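Local coordinates for protein flap endonuclease 1 (Methanocaldococcus jannaschii, PDB 1A76) that cleaves the 5'-flap structures that arise during DNA replication and repair, acting as a magnesium-dependent, structure-specific endonuclease and 5'-3' exonuclease, at residues 153-158 / 177-182; 210-215 / 264-269. One frame throughout, in Å; residues are numbered along the deposited sequence.

Overall arrangement
From the N terminus, the chain reaches contact 1 first: helix 153-162 runs out, strand 168-170 enters the central mixed sheet, and the loop that follows, 177-182, returns to the start of the helix before strand 183-186. That short loop is closed before contact 2 opens, so the two follow one another in series. Contact 2 spans a longer, largely helical excursion, bringing the end of helix 258-266 back to the start of helix 211-221. Their centres lie about 9 Å apart, and they meet where the ring of Tyr179 touches that of Phe265. Together they join the metal-bearing sheet region to the helices packed beside it.

Contact 1 of 2, residues 153-158 / 177-182; sequences GEAQAS and LLYGAP
The loop backbone passes nearest the start of helix 153-162 at two points, with the CA atoms of Ala155 and Tyr179 6.0 Å apart and those of Ser158 and Ala181 4.4 Å apart. Tyr179 carries most of the contact. Its ring lies against the helix so that CA of Ala155 sits over one face, 3.8 Å above the plane and displaced toward the rim, while CB of Ala155 reaches CE2 of Tyr179 at 3.5 Å. Glu154 approaches the ring obliquely from the same side as Ala155, its CG 3.6 Å from CE1 of Tyr179. A first torsion that sets CG between the backbone N and the carbonyl carbon (chi1 62°) brings this methylene to the ring. The planes of carboxylate and ring stand 86° apart. OE1 of Glu154 is a ligand of a manganese ion, at a site assigned to magnesium in this enzyme; a water makes a long link between OE2 and OH of Tyr179. The packing of the tyrosine against a metal ligand is consistent with a second-shell place beside the metal site. One turn along, Ser158 packs against CB of both Tyr179 and Ala181, its OG 3.5 Å from the former. That hydroxyl also bonds to Glu154 O at 2.6 Å, arriving on the opposite face of the carbonyl plane from Ser158 N, so two donors grip this one oxygen. Ala176 O, just ahead of the loop, is a second acceptor beside OG and can compete for or share its one proton. On other sides of the helix, Ala157 rests on strands 23-27 and 74-79, whereas Leu178 of the loop leans on helix 211-221, placing this buried contact between the central sheet and that helix.

Contact 2 of 2, residues 210-215 / 264-269; sequences SLDDLI and IFKEPK
Lys266 and Asp212 join the two helices through a salt bridge, NZ of Lys266 lying 2.8 Å from OD1 of Asp212. The ammonium comes in on the syn side of that oxygen, only 16° out of the carboxylate plane, and the two side chains cross at about a right angle. The methylene groups of the lysine serve as an apolar surface: its CD presses on CD1 of Ile215 at a tight 3.5 Å, and its CE lies 4.0 Å from CD1 of Leu211. The Lys266 chain is bent at its second, third and fourth torsions; the second (chi2 -50°) places CD against Ile215, and the last brings NZ to the carboxylate. An alanine in place of Asp212 would probably leave the lysine ammonium without its carboxylate mate and its bent chain freer to turn. Deeper in the interface, CD1 of Ile215 also approaches CB of Phe265, at 4.1 Å, the two side chains lying alongside and pointing opposite ways. Behind this first shell, a capping box orders the beginning of the helix that carries Leu211, Asp212 and Ile215. OG of Ser210, at the N-cap, accepts from Asp213 N at 3.0 Å, and Ser210 N in turn bonds to OD2 of Asp213, meeting it 41° out of the carboxylate plane. On the partner side, CG2 of Ile264 stands over the centre of the Phe265 ring, 4.2 Å above its plane. The Phe265 ring in turn meets that of Tyr179, so this partly buried helix-to-helix packing joins the beginning of helix 211-221 and the end of helix 258-266 to the loop between strands 168-170 and 183-186.

Contact 1 of 2, residues 153-158 / 177-182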
# COMPACT_ATOMS: atom_id res chain seq x y z
N GLY A 153 -5.70 -3.24 1.11
CA GLY A 153 -4.75 -3.23 2.20
C GLY A 153 -4.65 -1.88 2.87
O GLY A 153 -4.45 -1.79 4.08
N GLU A 154 -4.78 -0.81 2.10
CA GLU A 154 -4.70 0.54 2.65
C GLU A 154 -5.85 0.76 3.62
O GLU A 154 -5.70 1.50 4.59
CB GLU A 154 -4.73 1.59 1.54
CG GLU A 154 -5.99 1.58 0.72
CD GLU A 154 -5.80 0.93 -0.62
OE1 GLU A 154 -5.17 -0.15 -0.68
OE2 GLU A 154 -6.29 1.50 -1.62
N ALA A 155 -6.99 0.12 3.36
CA ALA A 155 -8.15 0.24 4.23
C ALA A 155 -7.92 -0.52 5.52
O ALA A 155 -8.28 -0.05 6.58
CB ALA A 155 -9.40 -0.28 3.55
N GLN A 156 -7.33 -1.70 5.41
CA GLN A 156 -7.05 -2.52 6.59
C GLN A 156 -6.03 -1.82 7.47
O GLN A 156 -6.16 -1.79 8.69
CB GLN A 156 -6.52 -3.90 6.17
CG GLN A 156 -6.04 -4.75 7.35
CD GLN A 156 -7.17 -5.18 8.27
OE1 GLN A 156 -8.32 -5.34 7.83
NE2 GLN A 156 -6.86 -5.38 9.54
N ALA A 157 -5.01 -1.24 6.85
CA ALA A 157 -3.96 -0.55 7.60
C ALA A 157 -4.52 0.67 8.31
O ALA A 157 -4.15 0.98 9.45
CB ALA A 157 -2.83 -0.13 6.65
N SER A 158 -5.42 1.39 7.63
CA SER A 158 -6.02 2.57 8.23
C SER A 158 -6.82 2.17 9.47
O SER A 158 -6.71 2.82 10.52
CB SER A 158 -6.92 3.28 7.21
OG SER A 158 -6.19 3.62 6.05
N LEU A 177 -5.64 8.48 4.32
CA LEU A 177 -6.33 9.55 5.03
C LEU A 177 -7.83 9.45 4.76
O LEU A 177 -8.65 9.70 5.64
CB LEU A 177 -5.80 10.91 4.56
CG LEU A 177 -4.33 11.22 4.89
CD1 LEU A 177 -3.92 12.52 4.22
CD2 LEU A 177 -4.14 11.32 6.41
N LEU A 178 -8.18 9.08 3.53
CA LEU A 178 -9.59 8.95 3.13
C LEU A 178 -10.33 7.85 3.89
O LEU A 178 -11.56 7.89 4.01
CB LEU A 178 -9.67 8.70 1.62
CG LEU A 178 -9.19 9.87 0.77
CD1 LEU A 178 -9.31 9.53 -0.70
CD2 LEU A 178 -10.01 11.11 1.09
N TYR A 179 -9.58 6.87 4.40
CA TYR A 179 -10.18 5.78 5.17
C TYR A 179 -10.17 6.11 6.65
O TYR A 179 -10.48 5.27 7.50
CB TYR A 179 -9.44 4.46 4.95
CG TYR A 179 -9.59 3.91 3.56
CD1 TYR A 179 -8.70 4.26 2.56
CD2 TYR A 179 -10.63 3.02 3.25
CE1 TYR A 179 -8.82 3.76 1.28
CE2 TYR A 179 -10.75 2.50 1.95
CZ TYR A 179 -9.84 2.89 0.98
OH TYR A 179 -9.96 2.44 -0.32
N GLY A 180 -9.84 7.35 6.98
CA GLY A 180 -9.82 7.73 8.38
C GLY A 180 -8.52 7.46 9.11
O GLY A 180 -8.49 7.53 10.34
N ALA A 181 -7.45 7.12 8.39
CA ALA A 181 -6.17 6.88 9.05
C ALA A 181 -5.78 8.17 9.78
O ALA A 181 -5.68 9.23 9.16
CB ALA A 181 -5.11 6.53 8.04
N PRO A 182 -5.52 8.09 11.09
CA PRO A 182 -5.16 9.31 11.82
C PRO A 182 -3.81 9.86 11.39
O PRO A 182 -3.59 11.07 11.39
CB PRO A 182 -5.16 8.87 13.30
CG PRO A 182 -5.75 7.50 13.32
CD PRO A 182 -5.52 6.90 11.97
O HOH W 1 -8.41 3.68 -2.89

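Contact 2 of 2, residues 210-215 / 264-269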
# COMPACT_ATOMS: atom_id res chain seq x y z
N SER A 210 -14.44 18.40 6.96
CA SER A 210 -14.64 17.10 7.59
C SER A 210 -13.99 16.02 6.73
O SER A 210 -13.58 16.29 5.59
CB SER A 210 -16.15 16.79 7.72
OG SER A 210 -16.71 16.51 6.45
N LEU A 211 -13.91 14.81 7.26
CA LEU A 211 -13.33 13.69 6.50
C LEU A 211 -14.25 13.47 5.29
O LEU A 211 -13.77 13.22 4.18
CB LEU A 211 -13.29 12.43 7.36
CG LEU A 211 -12.40 11.22 7.00
CD1 LEU A 211 -13.27 10.00 6.98
CD2 LEU A 211 -11.66 11.39 5.68
N ASP A 212 -15.56 13.56 5.50
CA ASP A 212 -16.51 13.38 4.41
C ASP A 212 -16.24 14.41 3.29
O ASP A 212 -16.31 14.06 2.11
CB ASP A 212 -17.96 13.51 4.92
CG ASP A 212 -18.46 12.23 5.61
OD1 ASP A 212 -17.98 11.11 5.30
OD2 ASP A 212 -19.35 12.35 6.48
N ASP A 213 -15.93 15.65 3.67
CA ASP A 213 -15.60 16.73 2.72
C ASP A 213 -14.30 16.39 1.94
O ASP A 213 -14.20 16.62 0.73
CB ASP A 213 -15.33 18.05 3.45
CG ASP A 213 -16.59 18.72 3.98
OD1 ASP A 213 -17.71 18.43 3.50
OD2 ASP A 213 -16.44 19.54 4.89
N LEU A 214 -13.30 15.89 2.65
CA LEU A 214 -12.02 15.51 2.03
C LEU A 214 -12.23 14.43 0.97
O LEU A 214 -11.63 14.46 -0.11
CB LEU A 214 -11.03 15.02 3.11
CG LEU A 214 -9.58 14.71 2.67
CD1 LEU A 214 -8.96 15.95 2.03
CD2 LEU A 214 -8.76 14.27 3.88
N ILE A 215 -13.10 13.47 1.30
CA ILE A 215 -13.44 12.38 0.39
C ILE A 215 -14.11 12.96 -0.88
O ILE A 215 -13.88 12.49 -1.99
CB ILE A 215 -14.40 11.37 1.09
CG1 ILE A 215 -13.63 10.58 2.15
CG2 ILE A 215 -15.01 10.38 0.09
CD1 ILE A 215 -14.52 9.84 3.14
N ILE A 264 -17.19 2.82 0.12
CA ILE A 264 -15.92 2.10 0.05
C ILE A 264 -14.95 2.67 1.08
O ILE A 264 -14.23 1.92 1.74
CB ILE A 264 -15.27 2.21 -1.36
CG1 ILE A 264 -15.66 0.99 -2.22
CG2 ILE A 264 -13.74 2.28 -1.23
CD1 ILE A 264 -16.01 1.33 -3.65
N PHE A 265 -14.93 4.00 1.22
CA PHE A 265 -14.03 4.65 2.17
C PHE A 265 -14.55 4.66 3.60
O PHE A 265 -13.77 4.54 4.53
CB PHE A 265 -13.75 6.10 1.73
CG PHE A 265 -12.95 6.19 0.47
CD1 PHE A 265 -11.57 5.91 0.48
CD2 PHE A 265 -13.57 6.49 -0.74
CE1 PHE A 265 -10.84 5.90 -0.70
CE2 PHE A 265 -12.84 6.49 -1.93
CZ PHE A 265 -11.46 6.19 -1.91
N LYS A 266 -15.86 4.81 3.75
CA LYS A 266 -16.46 4.87 5.08
C LYS A 266 -16.77 3.51 5.69
O LYS A 266 -16.73 3.36 6.90
CB LYS A 266 -17.76 5.70 5.03
CG LYS A 266 -17.60 7.15 4.52
CD LYS A 266 -16.48 7.89 5.24
CE LYS A 266 -16.82 8.21 6.70
NZ LYS A 266 -18.15 8.87 6.91
N GLU A 267 -17.06 2.52 4.84
CA GLU A 267 -17.42 1.17 5.29
C GLU A 267 -16.61 0.07 4.63
O GLU A 267 -17.17 -0.82 3.99
CB GLU A 267 -18.89 0.89 4.97
CG GLU A 267 -19.79 0.95 6.16
CD GLU A 267 -20.38 2.32 6.32
OE1 GLU A 267 -21.32 2.65 5.55
OE2 GLU A 267 -19.89 3.06 7.20
N PRO A 268 -15.28 0.11 4.76
CA PRO A 268 -14.53 -0.96 4.11
C PRO A 268 -14.57 -2.28 4.89
O PRO A 268 -14.86 -2.29 6.09
CB PRO A 268 -13.12 -0.40 4.02
CG PRO A 268 -13.03 0.49 5.24
CD PRO A 268 -14.39 1.08 5.44
N LYS A 269 -14.29 -3.38 4.20
CA LYS A 269 -14.25 -4.69 4.84
C LYS A 269 -12.88 -4.76 5.50
O LYS A 269 -11.86 -4.56 4.84
CB LYS A 269 -14.38 -5.78 3.79
CG LYS A 269 -14.33 -7.19 4.40
CD LYS A 269 -14.46 -8.30 3.35
CE LYS A 269 -14.42 -9.70 3.96
NZ LYS A 269 -14.55 -10.76 2.95